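Local coordinates for protein nucleoporin NUP82 (Chaetomium thermophilum, PDB 5CWW) that is probably a structural component of the nuclear pore complex and a docking partner for transport factors, this part being its amino-terminal beta-propeller domain, at residues B[223-228]-B[367-372]; B[284-289]-B[446-451]; B[229-234]-B[452-457]; B[249-254]-B[278-283]. All blocks are in the same frame, centred on the assembly; numbering follows the deposited sequence. Where two conformers were deposited one is given.

Contact 1: B[223-228]-B[367-372]; sequences KLADAT and PKLQGP
Leu224 and Leu369 reach for each other with matching torsions: in both, CG is anti to the backbone N (chi1 180° and -176°), and both CB atoms point toward the opposing segment. The two side chains then cross obliquely. Leu224 does most of the touching with CD2, which sits 3.8 Å from Leu369 CB and also packs against the carbonyl of Pro367, with CD2 3.4 Å from Pro367 O. Leu369 answers with its own CD2, 3.8 Å from CB of Ala225, so the two neighbouring residues of the helix grip the leucine from different positions. Alongside this apolar contact a water joins the backbones: it donates to Leu224 O at 2.8 Å and accepts from Leu369 N at 3.0 Å. Leu224 O takes a bond from Ala227 N as well, which makes it a shared acceptor. Around the pair, Leu284 of strand 281-284 touches both leucines, and Tyr282 covers Leu369 as well. Beyond the leucines, and outside this contact proper, Asp226 OD1 forms a salt bridge with a basic side chain from the chain of another protein. Helix 221-225 follows the last strand of one four-stranded antiparallel sheet and here packs on the short, weakly bonded edge strand 369-370 of the next, a connection between successive blades of a beta-propeller.

Contact 2: B[284-289]-B[446-451]; sequences LCPLLP and VEAQWL
The polar part of this contact is a backbone bond: Gln449 N donates to Cys285 O at 3.0 Å and is nearly straight at 169°, with the donor tilted 30° from the carbonyl plane. The same oxygen receives a CA-H...O contact from Ala448, whose CA is 3.5 Å from Cys285 O. Gln449 O in turn accepts from Lys368 N of segment 367-372. Thus residues 446-451, the loop leaving strand 437-441 of one propeller sheet, lie against the chain that runs on from strand 281-284 of the sheet before it, a buried joint between successive blades.

The apolar part belongs to Pro286, which follows a cis peptide bond. Its CD comes 3.3 Å from Trp450 CZ2, approaching the indole obliquely, while the proline and tryptophan side chains cross at about a right angle. CD also touches Ala448, 3.6 Å from its CB. SG of Cys285, anti to the backbone N (chi1 174°), rests against the peptide between Glu447 and Ala448, with SG 3.5 Å from Ala448 N. Trp333 of helix 321-338 meets the Trp450 ring and touches Pro286 too, and Gln330 of that helix binds Glu447 OE1.

Contact 3: B[229-234]-B[452-457]; sequences YLDQDF and PPRSKN
Pro452 O is held by the backbone at the start of the facing turn: Leu230 N donates to it at 3.0 Å with an N-H...O angle of 153°, and Tyr229 CA makes a CA-H...O contact with it at 3.3 Å. The same oxygen lies in the plane of the Tyr229 ring, at its edge. Over one face of that ring passes Arg454, whose CG is 4.0 Å from the ring centroid in a CH-pi contact, displaced toward the rim. CG of Arg454 is anti to its carbonyl carbon, and the chain stays extended from there to NE. The guanidinium turns one face to Tyr229 CB and CD2, its plane 36° from the ring and NH1 lying 3.5 Å from CD2. Its salt bridge with OD1 of Asp231 is built on a bent, weak bond from NE, although the carboxylate and guanidinium planes are only 16° apart. Gln232 packs its CG on Arg454 NH2, while its OE1 accepts from Tyr229 N at 2.8 Å and from Thr228 N, bracing the type I turn Tyr229-Gln232. This meets the chain entering the type I turn Pro453-Lys456 through one backbone bond, an exposed ion pair that solvent probably weakens, and an aromatic face carrying the arginine's aliphatic stem.

Contact 4: B[249-254]-B[278-283]; sequences AFDMEV and SGDVYA
Ser278 is the residue most covered here, and its hydroxyl donates to Asp251 O at 3.0 Å. The OG sits in the position between backbone N and carbonyl carbon (chi1 66°), and it approaches from above the carbonyl plane, 38° out of it. OG is also 3.3 Å from Asp251 OD1, while Ser278 CB rests on that carboxylate atom and on the carbonyl of Phe250.

Asp251, the second main partner, brings OD1 within 3.6 Å of Asp280 OD2. Two like charges at this range would repel, and a water that donates to both, 2.7 Å from OD1 of Asp251 and 2.8 Å from OD2 of Asp280, probably eases this. Asp251 OD2 accepts a hydrogen bond from the backbone of the chain of another protein.

Tyr282 comes third. A second water lies in the plane of its ring at the edge, accepts from OH, and donates to Asp251 O and to Asp280 OD2, so the carbonyl that Ser278 grips is held by two donors. Met252 adds a looser touch, its CG 4.5 Å from Tyr282 OH. The end of helix 248-251 is thereby tied to the turn joining strands 272-276 and 281-284, the bend of a beta hairpin in the four-stranded antiparallel propeller blade that the helix leads into.

In the fold
Contacts 1, 2 and 4 are buried, whereas contact 3 lies on the surface, with its centre about 30 Å from the chain's centre. Contacts 1 and 4 reach the same blade through neighbouring strands, 369-370 and 281-284, and both border another protein's chain, while contact 2 does not. Contact 2 picks up where strand 281-284 ends, and a side-chain bond from Gln370 NE2 to Glu447 O ties it to contact 1. Contact 3 continues the segments of contacts 1 and 2 along the chain, farther from its centre. Chemistry follows place: leucine packing and one water in contact 1, proline on tryptophan in contact 2, a hydrated polar cluster in contact 4, and a salt bridge with arginine over tyrosine in contact 3.

Contact 1: B[223-228]-B[367-372]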
# COMPACT_ATOMS: atom_id res chain seq x y z
N LYS B 223 7.72 -4.99 12.57
CA LYS B 223 8.20 -4.61 13.90
C LYS B 223 7.16 -3.73 14.58
O LYS B 223 6.81 -3.93 15.74
CB LYS B 223 9.54 -3.88 13.82
CG LYS B 223 10.67 -4.67 13.16
CD LYS B 223 12.01 -3.95 13.34
CE LYS B 223 13.16 -4.67 12.65
NZ LYS B 223 13.21 -4.41 11.18
N LEU B 224 6.68 -2.74 13.83
CA LEU B 224 5.72 -1.77 14.35
C LEU B 224 4.42 -2.41 14.83
O LEU B 224 3.86 -1.99 15.84
CB LEU B 224 5.41 -0.73 13.27
CG LEU B 224 4.42 0.38 13.61
CD1 LEU B 224 4.91 1.21 14.77
CD2 LEU B 224 4.18 1.24 12.39
N ALA B 225 3.96 -3.43 14.11
CA ALA B 225 2.69 -4.08 14.43
C ALA B 225 2.69 -4.68 15.83
O ALA B 225 1.66 -4.71 16.50
CB ALA B 225 2.37 -5.16 13.40
N ASP B 226 3.85 -5.14 16.27
CA ASP B 226 3.97 -5.87 17.53
C ASP B 226 4.61 -5.03 18.63
O ASP B 226 4.84 -5.52 19.74
CB ASP B 226 4.76 -7.16 17.31
CG ASP B 226 4.15 -8.04 16.24
OD1 ASP B 226 2.91 -8.22 16.26
OD2 ASP B 226 4.90 -8.55 15.39
N ALA B 227 4.89 -3.77 18.32
CA ALA B 227 5.57 -2.88 19.25
C ALA B 227 4.61 -2.35 20.31
O ALA B 227 3.40 -2.32 20.10
CB ALA B 227 6.20 -1.72 18.50
N THR B 228 5.16 -1.93 21.44
CA THR B 228 4.37 -1.47 22.58
C THR B 228 4.50 0.04 22.77
O THR B 228 3.52 0.70 23.13
CB THR B 228 4.80 -2.18 23.88
OG1 THR B 228 4.65 -3.59 23.72
CG2 THR B 228 3.95 -1.71 25.06
N PRO B 367 4.04 6.76 13.11
CA PRO B 367 2.72 6.61 13.71
C PRO B 367 2.39 5.15 14.00
O PRO B 367 3.06 4.25 13.51
CB PRO B 367 1.78 7.18 12.64
CG PRO B 367 2.49 6.99 11.37
CD PRO B 367 3.96 7.10 11.68
N LYS B 368 1.37 4.93 14.82
CA LYS B 368 0.90 3.59 15.12
C LYS B 368 0.36 2.92 13.86
O LYS B 368 -0.28 3.57 13.03
CB LYS B 368 -0.18 3.63 16.20
CG LYS B 368 -0.75 2.27 16.56
CD LYS B 368 -1.86 2.38 17.59
CE LYS B 368 -2.52 1.03 17.82
NZ LYS B 368 -3.54 1.10 18.89
N LEU B 369 0.63 1.63 13.72
CA LEU B 369 0.01 0.86 12.65
C LEU B 369 -1.41 0.50 13.07
O LEU B 369 -1.62 -0.16 14.08
CB LEU B 369 0.80 -0.41 12.35
CG LEU B 369 0.26 -1.23 11.16
CD1 LEU B 369 0.38 -0.45 9.86
CD2 LEU B 369 0.98 -2.56 11.06
N GLN B 370 -2.38 0.96 12.29
CA GLN B 370 -3.79 0.72 12.57
C GLN B 370 -4.32 -0.44 11.74
O GLN B 370 -4.24 -0.42 10.51
CB GLN B 370 -4.62 1.98 12.29
CG GLN B 370 -4.20 3.18 13.12
CD GLN B 370 -5.08 4.38 12.89
OE1 GLN B 370 -6.31 4.26 12.82
NE2 GLN B 370 -4.47 5.56 12.75
N GLY B 371 -4.84 -1.46 12.42
CA GLY B 371 -5.40 -2.63 11.77
C GLY B 371 -4.92 -3.91 12.41
O GLY B 371 -4.19 -3.88 13.40
N PRO B 372 -5.33 -5.07 11.86
CA PRO B 372 -6.21 -5.20 10.69
C PRO B 372 -7.61 -4.66 10.96
O PRO B 372 -8.19 -4.96 11.99
CB PRO B 372 -6.27 -6.71 10.44
CG PRO B 372 -5.23 -7.32 11.31
CD PRO B 372 -4.98 -6.37 12.43
O HOH W 1 1.83 -0.06 15.83

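Contact 2: B[284-289]-B[446-451]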
# COMPACT_ATOMS: atom_id res chain seq x y z
N LEU B 284 -1.67 3.95 8.16
CA LEU B 284 -0.63 4.67 8.90
C LEU B 284 -0.91 6.16 8.85
O LEU B 284 -0.97 6.74 7.77
CB LEU B 284 0.75 4.41 8.31
CG LEU B 284 1.58 3.20 8.74
CD1 LEU B 284 2.89 3.24 7.96
CD2 LEU B 284 1.85 3.19 10.24
N CYS B 285 -1.05 6.79 10.02
CA CYS B 285 -1.36 8.21 10.06
C CYS B 285 -0.89 8.86 11.36
O CYS B 285 -1.15 8.33 12.44
CB CYS B 285 -2.87 8.41 9.91
SG CYS B 285 -3.42 10.11 10.12
N PRO B 286 -0.20 10.01 11.27
CA PRO B 286 0.17 10.79 10.08
C PRO B 286 1.55 10.44 9.53
O PRO B 286 2.55 10.55 10.25
CB PRO B 286 0.16 12.22 10.61
CG PRO B 286 0.62 12.09 12.02
CD PRO B 286 0.20 10.71 12.51
N LEU B 287 1.61 10.02 8.27
CA LEU B 287 2.87 9.70 7.61
C LEU B 287 3.33 10.89 6.77
O LEU B 287 2.71 11.20 5.75
CB LEU B 287 2.73 8.45 6.74
CG LEU B 287 4.00 7.98 6.04
CD1 LEU B 287 5.05 7.52 7.05
CD2 LEU B 287 3.69 6.87 5.05
N LEU B 288 4.40 11.53 7.20
CA LEU B 288 4.93 12.71 6.52
C LEU B 288 6.42 12.58 6.22
O LEU B 288 7.15 11.97 7.00
CB LEU B 288 4.68 13.97 7.37
CG LEU B 288 3.25 14.50 7.45
CD1 LEU B 288 3.16 15.58 8.51
CD2 LEU B 288 2.80 15.05 6.10
N PRO B 289 6.87 13.15 5.10
CA PRO B 289 8.32 13.29 4.92
C PRO B 289 8.88 14.35 5.87
O PRO B 289 8.10 15.00 6.56
CB PRO B 289 8.46 13.72 3.45
CG PRO B 289 7.13 14.25 3.06
CD PRO B 289 6.12 13.53 3.89
N VAL B 446 -10.49 7.48 10.46
CA VAL B 446 -9.08 7.25 10.73
C VAL B 446 -8.38 8.58 10.99
O VAL B 446 -8.51 9.52 10.21
CB VAL B 446 -8.39 6.52 9.57
CG1 VAL B 446 -6.89 6.36 9.83
CG2 VAL B 446 -9.03 5.16 9.36
N GLU B 447 -7.66 8.65 12.11
CA GLU B 447 -6.98 9.87 12.51
C GLU B 447 -5.58 9.57 13.04
O GLU B 447 -5.20 8.41 13.19
CB GLU B 447 -7.80 10.60 13.58
CG GLU B 447 -8.14 9.75 14.79
CD GLU B 447 -9.01 10.48 15.80
OE1 GLU B 447 -9.03 11.73 15.77
OE2 GLU B 447 -9.68 9.80 16.60
N ALA B 448 -4.83 10.63 13.32
CA ALA B 448 -3.47 10.51 13.81
C ALA B 448 -3.42 9.70 15.09
O ALA B 448 -4.15 9.99 16.04
CB ALA B 448 -2.88 11.88 14.03
N GLN B 449 -2.56 8.69 15.11
CA GLN B 449 -2.34 7.90 16.32
C GLN B 449 -0.91 7.39 16.41
O GLN B 449 -0.29 7.04 15.40
CB GLN B 449 -3.31 6.71 16.37
CG GLN B 449 -4.76 7.12 16.59
CD GLN B 449 -5.65 5.96 16.98
OE1 GLN B 449 -5.21 5.01 17.64
NE2 GLN B 449 -6.92 6.02 16.58
N TRP B 450 -0.39 7.39 17.63
CA TRP B 450 0.93 6.85 17.94
C TRP B 450 0.81 5.84 19.06
O TRP B 450 -0.15 5.87 19.83
CB TRP B 450 1.90 7.96 18.35
CG TRP B 450 2.19 8.97 17.28
CD1 TRP B 450 3.28 9.01 16.47
CD2 TRP B 450 1.37 10.10 16.93
NE1 TRP B 450 3.20 10.10 15.63
CE2 TRP B 450 2.04 10.78 15.89
CE3 TRP B 450 0.15 10.60 17.38
CZ2 TRP B 450 1.52 11.93 15.30
CZ3 TRP B 450 -0.36 11.74 16.80
CH2 TRP B 450 0.33 12.40 15.76
N LEU B 451 1.79 4.94 19.17
CA LEU B 451 1.86 4.06 20.32
C LEU B 451 2.12 4.89 21.58
O LEU B 451 2.59 6.02 21.48
CB LEU B 451 2.96 3.01 20.14
CG LEU B 451 2.68 1.95 19.08
CD1 LEU B 451 3.96 1.21 18.73
CD2 LEU B 451 1.61 0.98 19.57

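Contact 3: B[229-234]-B[452-457]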
# COMPACT_ATOMS: atom_id res chain seq x y z
N TYR B 229 5.69 0.59 22.53
CA TYR B 229 5.95 2.00 22.78
C TYR B 229 6.45 2.71 21.52
O TYR B 229 7.06 2.09 20.65
CB TYR B 229 6.97 2.15 23.91
CG TYR B 229 6.54 1.49 25.20
CD1 TYR B 229 5.57 2.07 26.01
CD2 TYR B 229 7.10 0.29 25.61
CE1 TYR B 229 5.17 1.47 27.19
CE2 TYR B 229 6.70 -0.32 26.78
CZ TYR B 229 5.74 0.27 27.57
OH TYR B 229 5.35 -0.33 28.74
N LEU B 230 6.19 4.01 21.44
CA LEU B 230 6.47 4.79 20.23
C LEU B 230 7.96 4.98 19.94
O LEU B 230 8.33 5.40 18.84
CB LEU B 230 5.79 6.17 20.31
CG LEU B 230 6.09 7.08 21.51
CD1 LEU B 230 7.48 7.70 21.47
CD2 LEU B 230 5.06 8.19 21.58
N ASP B 231 8.81 4.69 20.92
CA ASP B 231 10.25 4.92 20.77
C ASP B 231 11.03 3.63 20.51
O ASP B 231 12.26 3.65 20.46
CB ASP B 231 10.81 5.63 22.01
CG ASP B 231 10.50 4.90 23.30
OD1 ASP B 231 10.27 3.67 23.25
OD2 ASP B 231 10.49 5.55 24.36
N GLN B 232 10.32 2.52 20.35
CA GLN B 232 10.97 1.27 19.99
C GLN B 232 11.51 1.35 18.57
O GLN B 232 11.20 2.29 17.83
CB GLN B 232 10.00 0.09 20.13
CG GLN B 232 9.60 -0.22 21.56
CD GLN B 232 8.72 -1.45 21.67
OE1 GLN B 232 7.61 -1.39 22.20
NE2 GLN B 232 9.23 -2.58 21.18
N ASP B 233 12.32 0.37 18.20
CA ASP B 233 12.98 0.38 16.90
C ASP B 233 12.04 -0.11 15.80
O ASP B 233 11.56 -1.25 15.84
CB ASP B 233 14.24 -0.48 16.94
CG ASP B 233 14.72 -0.87 15.56
OD1 ASP B 233 15.10 0.03 14.79
OD2 ASP B 233 14.73 -2.09 15.27
N PHE B 234 11.78 0.75 14.82
CA PHE B 234 10.94 0.41 13.67
C PHE B 234 11.73 0.50 12.37
O PHE B 234 11.17 0.33 11.29
CB PHE B 234 9.72 1.33 13.60
CG PHE B 234 9.03 1.52 14.91
CD1 PHE B 234 8.55 0.42 15.62
CD2 PHE B 234 8.84 2.78 15.44
CE1 PHE B 234 7.91 0.59 16.83
CE2 PHE B 234 8.20 2.95 16.65
CZ PHE B 234 7.73 1.86 17.35
N PRO B 452 1.81 4.34 22.76
CA PRO B 452 2.01 5.08 24.01
C PRO B 452 3.48 5.39 24.29
O PRO B 452 4.36 4.70 23.78
CB PRO B 452 1.46 4.14 25.08
CG PRO B 452 0.58 3.20 24.37
CD PRO B 452 1.13 3.05 22.99
N PRO B 453 3.75 6.43 25.10
CA PRO B 453 5.11 6.65 25.60
C PRO B 453 5.42 5.67 26.73
O PRO B 453 4.49 5.12 27.33
CB PRO B 453 5.08 8.09 26.10
CG PRO B 453 3.66 8.30 26.51
CD PRO B 453 2.83 7.48 25.56
N ARG B 454 6.70 5.46 27.02
CA ARG B 454 7.09 4.55 28.10
C ARG B 454 6.68 5.10 29.46
O ARG B 454 6.66 4.37 30.45
CB ARG B 454 8.60 4.30 28.06
CG ARG B 454 9.05 3.57 26.80
CD ARG B 454 10.55 3.36 26.79
NE ARG B 454 11.00 2.72 25.55
CZ ARG B 454 10.98 1.40 25.34
NH1 ARG B 454 10.54 0.57 26.27
NH2 ARG B 454 11.41 0.92 24.18
N SER B 455 6.35 6.39 29.50
CA SER B 455 5.89 7.03 30.73
C SER B 455 4.60 6.39 31.24
O SER B 455 4.38 6.30 32.44
CB SER B 455 5.67 8.53 30.49
OG SER B 455 6.82 9.13 29.91
N LYS B 456 3.76 5.96 30.31
CA LYS B 456 2.48 5.34 30.65
C LYS B 456 2.68 4.01 31.37
O LYS B 456 3.49 3.18 30.95
CB LYS B 456 1.64 5.13 29.38
CG LYS B 456 0.38 4.29 29.59
CD LYS B 456 -0.37 4.10 28.29
CE LYS B 456 -1.53 3.13 28.45
NZ LYS B 456 -2.23 2.88 27.16
N ASN B 457 1.94 3.83 32.46
CA ASN B 457 1.95 2.57 33.19
C ASN B 457 0.74 1.72 32.82
O ASN B 457 -0.40 2.19 32.87
CB ASN B 457 1.96 2.83 34.70
CG ASN B 457 3.24 3.51 35.16
OD1 ASN B 457 3.90 4.21 34.39
ND2 ASN B 457 3.59 3.30 36.42

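Contact 4: B[249-254]-B[278-283]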
# COMPACT_ATOMS: atom_id res chain seq x y z
N ALA B 249 5.17 -13.55 6.88
CA ALA B 249 5.65 -13.75 5.52
C ALA B 249 4.48 -13.79 4.54
O ALA B 249 4.61 -13.37 3.38
CB ALA B 249 6.46 -15.03 5.42
N PHE B 250 3.33 -14.28 5.00
CA PHE B 250 2.11 -14.29 4.18
C PHE B 250 1.04 -13.36 4.74
O PHE B 250 0.28 -12.77 3.98
CB PHE B 250 1.55 -15.71 4.07
CG PHE B 250 1.09 -16.31 5.37
CD1 PHE B 250 -0.15 -15.99 5.89
CD2 PHE B 250 1.89 -17.21 6.06
CE1 PHE B 250 -0.58 -16.53 7.09
CE2 PHE B 250 1.47 -17.76 7.25
CZ PHE B 250 0.23 -17.42 7.77
N ASP B 251 0.99 -13.22 6.06
CA ASP B 251 -0.09 -12.46 6.69
C ASP B 251 0.13 -10.96 6.56
O ASP B 251 -0.83 -10.18 6.63
CB ASP B 251 -0.23 -12.84 8.17
CG ASP B 251 -1.68 -12.97 8.61
OD1 ASP B 251 -2.60 -12.65 7.82
OD2 ASP B 251 -1.91 -13.39 9.76
N MET B 252 1.38 -10.55 6.36
CA MET B 252 1.69 -9.15 6.09
C MET B 252 2.43 -9.00 4.77
O MET B 252 3.25 -8.10 4.60
CB MET B 252 2.50 -8.55 7.24
CG MET B 252 1.71 -8.40 8.53
SD MET B 252 2.55 -7.43 9.80
CE MET B 252 2.38 -5.78 9.12
N GLU B 253 2.15 -9.90 3.83
CA GLU B 253 2.62 -9.74 2.46
C GLU B 253 1.78 -8.65 1.80
O GLU B 253 0.57 -8.81 1.64
CB GLU B 253 2.51 -11.05 1.68
CG GLU B 253 3.08 -10.97 0.27
CD GLU B 253 2.81 -12.22 -0.54
OE1 GLU B 253 3.79 -12.89 -0.94
OE2 GLU B 253 1.63 -12.54 -0.79
N VAL B 254 2.41 -7.54 1.42
CA VAL B 254 1.68 -6.40 0.88
C VAL B 254 1.28 -6.65 -0.57
O VAL B 254 2.09 -7.08 -1.39
CB VAL B 254 2.52 -5.11 0.95
CG1 VAL B 254 1.73 -3.92 0.41
CG2 VAL B 254 2.97 -4.85 2.38
N SER B 278 -3.25 -11.33 2.21
CA SER B 278 -3.98 -12.16 3.16
C SER B 278 -5.43 -11.71 3.31
O SER B 278 -6.27 -12.45 3.80
CB SER B 278 -3.29 -12.14 4.53
OG SER B 278 -3.36 -10.85 5.10
N GLY B 279 -5.71 -10.47 2.89
CA GLY B 279 -7.05 -9.92 2.96
C GLY B 279 -7.20 -8.78 3.96
O GLY B 279 -8.25 -8.15 4.04
N ASP B 280 -6.14 -8.52 4.71
CA ASP B 280 -6.18 -7.49 5.75
C ASP B 280 -5.86 -6.11 5.20
O ASP B 280 -5.16 -5.97 4.19
CB ASP B 280 -5.22 -7.84 6.88
CG ASP B 280 -5.62 -9.09 7.63
OD1 ASP B 280 -6.82 -9.43 7.62
OD2 ASP B 280 -4.74 -9.74 8.23
N VAL B 281 -6.37 -5.09 5.89
CA VAL B 281 -6.17 -3.70 5.51
C VAL B 281 -5.58 -2.95 6.70
O VAL B 281 -5.99 -3.17 7.84
CB VAL B 281 -7.49 -3.03 5.06
CG1 VAL B 281 -7.31 -1.54 4.83
CG2 VAL B 281 -8.03 -3.71 3.81
N TYR B 282 -4.62 -2.07 6.42
CA TYR B 282 -3.96 -1.29 7.46
C TYR B 282 -3.90 0.18 7.07
O TYR B 282 -3.99 0.52 5.89
CB TYR B 282 -2.55 -1.81 7.71
CG TYR B 282 -2.47 -3.18 8.33
CD1 TYR B 282 -2.48 -4.33 7.55
CD2 TYR B 282 -2.38 -3.33 9.71
CE1 TYR B 282 -2.41 -5.58 8.12
CE2 TYR B 282 -2.31 -4.58 10.29
CZ TYR B 282 -2.32 -5.70 9.49
OH TYR B 282 -2.24 -6.95 10.06
N ALA B 283 -3.72 1.04 8.07
CA ALA B 283 -3.55 2.47 7.83
C ALA B 283 -2.45 3.03 8.72
O ALA B 283 -2.31 2.63 9.87
CB ALA B 283 -4.86 3.21 8.06
O HOH W 2 -2.31 -8.87 8.42
O HOH W 3 -5.03 -12.42 8.94